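Local coordinates for synaptonemal complex protein 2 (Mus musculus, PDB 5IWZ) that is a major component of the axial and lateral elements of the synaptonemal complex and is required for normal meiotic chromosome synapsis and fertility, at residues Y344-R349 and K353-T358. Numbering follows the deposited sequence.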
loop_
_atom_site.group_PDB
_atom_site.type_symbol
_atom_site.label_atom_id
_atom_site.label_comp_id
_atom_site.label_asym_id
_atom_site.label_seq_id
_atom_site.Cartn_x
_atom_site.Cartn_y
_atom_site.Cartn_z
ATOM N N TYR A 344 8.717 1.664 -25.385
ATOM C CA TYR A 344 8.313 0.307 -25.706
ATOM C C TYR A 344 8.026 0.189 -27.188
ATOM O O TYR A 344 7.798 1.182 -27.884
ATOM C CB TYR A 344 7.079 -0.121 -24.905
ATOM C CG TYR A 344 5.777 0.545 -25.294
ATOM C CD1 TYR A 344 4.936 -0.014 -26.269
ATOM C CD2 TYR A 344 5.355 1.698 -24.649
ATOM C CE1 TYR A 344 3.726 0.588 -26.596
ATOM C CE2 TYR A 344 4.159 2.300 -24.960
ATOM C CZ TYR A 344 3.341 1.752 -25.932
ATOM O OH TYR A 344 2.140 2.382 -26.237
ATOM N N ASN A 345 8.006 -1.048 -27.664
ATOM C CA ASN A 345 7.510 -1.304 -29.007
ATOM C C ASN A 345 6.742 -2.618 -29.019
ATOM O O ASN A 345 6.859 -3.443 -28.109
ATOM C CB ASN A 345 8.644 -1.314 -30.050
ATOM C CG ASN A 345 9.512 -2.533 -29.963
ATOM O OD1 ASN A 345 9.230 -3.556 -30.596
ATOM N ND2 ASN A 345 10.601 -2.431 -29.206
ATOM N N ILE A 346 5.943 -2.792 -30.069
ATOM C CA ILE A 346 5.104 -3.968 -30.271
ATOM C C ILE A 346 5.347 -4.458 -31.692
ATOM O O ILE A 346 5.318 -3.662 -32.637
ATOM C CB ILE A 346 3.612 -3.648 -30.045
ATOM C CG1 ILE A 346 3.383 -3.174 -28.611
ATOM C CG2 ILE A 346 2.699 -4.867 -30.399
ATOM C CD1 ILE A 346 2.017 -2.554 -28.372
ATOM N N GLU A 347 5.624 -5.753 -31.836
ATOM C CA GLU A 347 5.937 -6.362 -33.121
ATOM C C GLU A 347 5.224 -7.701 -33.212
ATOM O O GLU A 347 5.055 -8.396 -32.205
ATOM C CB GLU A 347 7.457 -6.568 -33.313
ATOM C CG GLU A 347 8.171 -7.164 -32.093
ATOM C CD GLU A 347 9.690 -7.295 -32.262
ATOM O OE1 GLU A 347 10.136 -8.139 -33.080
ATOM O OE2 GLU A 347 10.441 -6.565 -31.570
ATOM N N VAL A 348 4.822 -8.062 -34.430
ATOM C CA VAL A 348 4.178 -9.342 -34.711
ATOM C C VAL A 348 5.168 -10.222 -35.458
ATOM O O VAL A 348 5.655 -9.846 -36.530
ATOM C CB VAL A 348 2.885 -9.167 -35.523
ATOM C CG1 VAL A 348 2.188 -10.508 -35.685
ATOM C CG2 VAL A 348 1.963 -8.192 -34.837
ATOM N N ARG A 349 5.480 -11.386 -34.897
ATOM C CA ARG A 349 6.332 -12.343 -35.585
ATOM C C ARG A 349 5.916 -13.753 -35.187
ATOM O O ARG A 349 5.606 -14.003 -34.024
ATOM C CB ARG A 349 7.818 -12.112 -35.267
ATOM N N LYS A 353 2.420 -11.653 -30.738
ATOM C CA LYS A 353 2.616 -10.224 -30.540
ATOM C C LYS A 353 3.567 -10.014 -29.365
ATOM O O LYS A 353 3.265 -10.428 -28.238
ATOM C CB LYS A 353 1.292 -9.512 -30.279
ATOM C CG LYS A 353 0.626 -8.980 -31.514
ATOM C CD LYS A 353 -0.583 -8.145 -31.162
ATOM C CE LYS A 353 -1.399 -7.893 -32.415
ATOM N NZ LYS A 353 -2.825 -7.637 -32.081
ATOM N N LEU A 354 4.690 -9.351 -29.627
ATOM C CA LEU A 354 5.734 -9.117 -28.640
ATOM C C LEU A 354 5.663 -7.675 -28.165
ATOM O O LEU A 354 5.813 -6.743 -28.963
ATOM C CB LEU A 354 7.115 -9.401 -29.231
ATOM C CG LEU A 354 8.288 -9.194 -28.278
ATOM C CD1 LEU A 354 8.056 -9.974 -27.007
ATOM C CD2 LEU A 354 9.626 -9.598 -28.936
ATOM N N LEU A 355 5.399 -7.494 -26.876
ATOM C CA LEU A 355 5.512 -6.196 -26.220
ATOM C C LEU A 355 6.870 -6.166 -25.531
ATOM O O LEU A 355 7.109 -6.938 -24.593
ATOM C CB LEU A 355 4.378 -5.992 -25.212
ATOM C CG LEU A 355 4.531 -4.784 -24.269
ATOM C CD1 LEU A 355 4.472 -3.468 -25.045
ATOM C CD2 LEU A 355 3.423 -4.836 -23.203
ATOM N N THR A 356 7.756 -5.287 -26.000
ATOM C CA THR A 356 9.081 -5.092 -25.421
ATOM C C THR A 356 9.117 -3.755 -24.698
ATOM O O THR A 356 8.936 -2.713 -25.333
ATOM C CB THR A 356 10.157 -5.119 -26.504
ATOM O OG1 THR A 356 10.071 -6.356 -27.208
ATOM C CG2 THR A 356 11.562 -5.005 -25.875
ATOM N N LEU A 357 9.336 -3.790 -23.375
ATOM C CA LEU A 357 9.453 -2.589 -22.541
ATOM C C LEU A 357 10.915 -2.362 -22.209
ATOM O O LEU A 357 11.535 -3.204 -21.556
ATOM C CB LEU A 357 8.679 -2.713 -21.227
ATOM C CG LEU A 357 7.169 -2.939 -21.139
ATOM C CD1 LEU A 357 6.765 -3.100 -19.654
ATOM C CD2 LEU A 357 6.426 -1.789 -21.794
ATOM N N THR A 358 11.461 -1.235 -22.648
ATOM C CA THR A 358 12.794 -0.818 -22.234
ATOM C C THR A 358 12.640 0.022 -20.972
ATOM O O THR A 358 11.975 1.059 -21.001
ATOM C CB THR A 358 13.485 -0.022 -23.342
ATOM O OG1 THR A 358 13.620 -0.843 -24.500
ATOM C CG2 THR A 358 14.876 0.446 -22.911
#
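Asn-345 pairs with Thr-356, and Glu-347 with Leu-354, through two rings of backbone hydrogen bonds that knit 344-349 to 353-358 as the arms of an antiparallel β-hairpin. In the first ring Thr-356 N gives to Asn-345 O at 2.9 Å, and Asn-345 N returns a bond to Thr-356 O. In the second, Leu-354 N points at Glu-347 O with an almost straight N-H...O angle of 179°. CA-H...O contacts supplement them, among them Ile-346 CA to Leu-354 O at 3.1 Å.

Apolar side chains of the two strands meet on the face of Tyr-344, Ile-346, Leu-355 and Leu-357. Leu-355 CD1 serves two neighbours, being 3.7 Å from both Tyr-344 CD1 and Ile-346 CG1; with CG opposite the backbone N (chi1 169°), the leucine leans across to the other strand. Tyr-344 CB also meets Leu-357 CD2 at 3.6 Å. Bulky hydrocarbon suits Tyr-344 and Ile-346, which helix 383-390 covers, whereas toward Val-348 the face opens to solvent. There Lys-353 lies alongside, its aliphatic CG against Val-348 CG2, while its extended chain carries NZ on to the carbonyls of Leu-381 and Glu-379.

The other face is more polar: Glu-347 CG lies 3.8 Å from Leu-354 CB, and the extended glutamate runs on past Leu-354 CD2. Leucine suits this place because it also packs on Leu-374 and Tyr-376.

The hairpin belongs to the Spt16M-like domain, whose family is related to PH domains. Strand 352-359 pairs onward with 372-378; strand 341-349 is outermost of the five-stranded sheet, although Leu-394 and His-396 of the C-terminal tag bond its edge at Tyr-344.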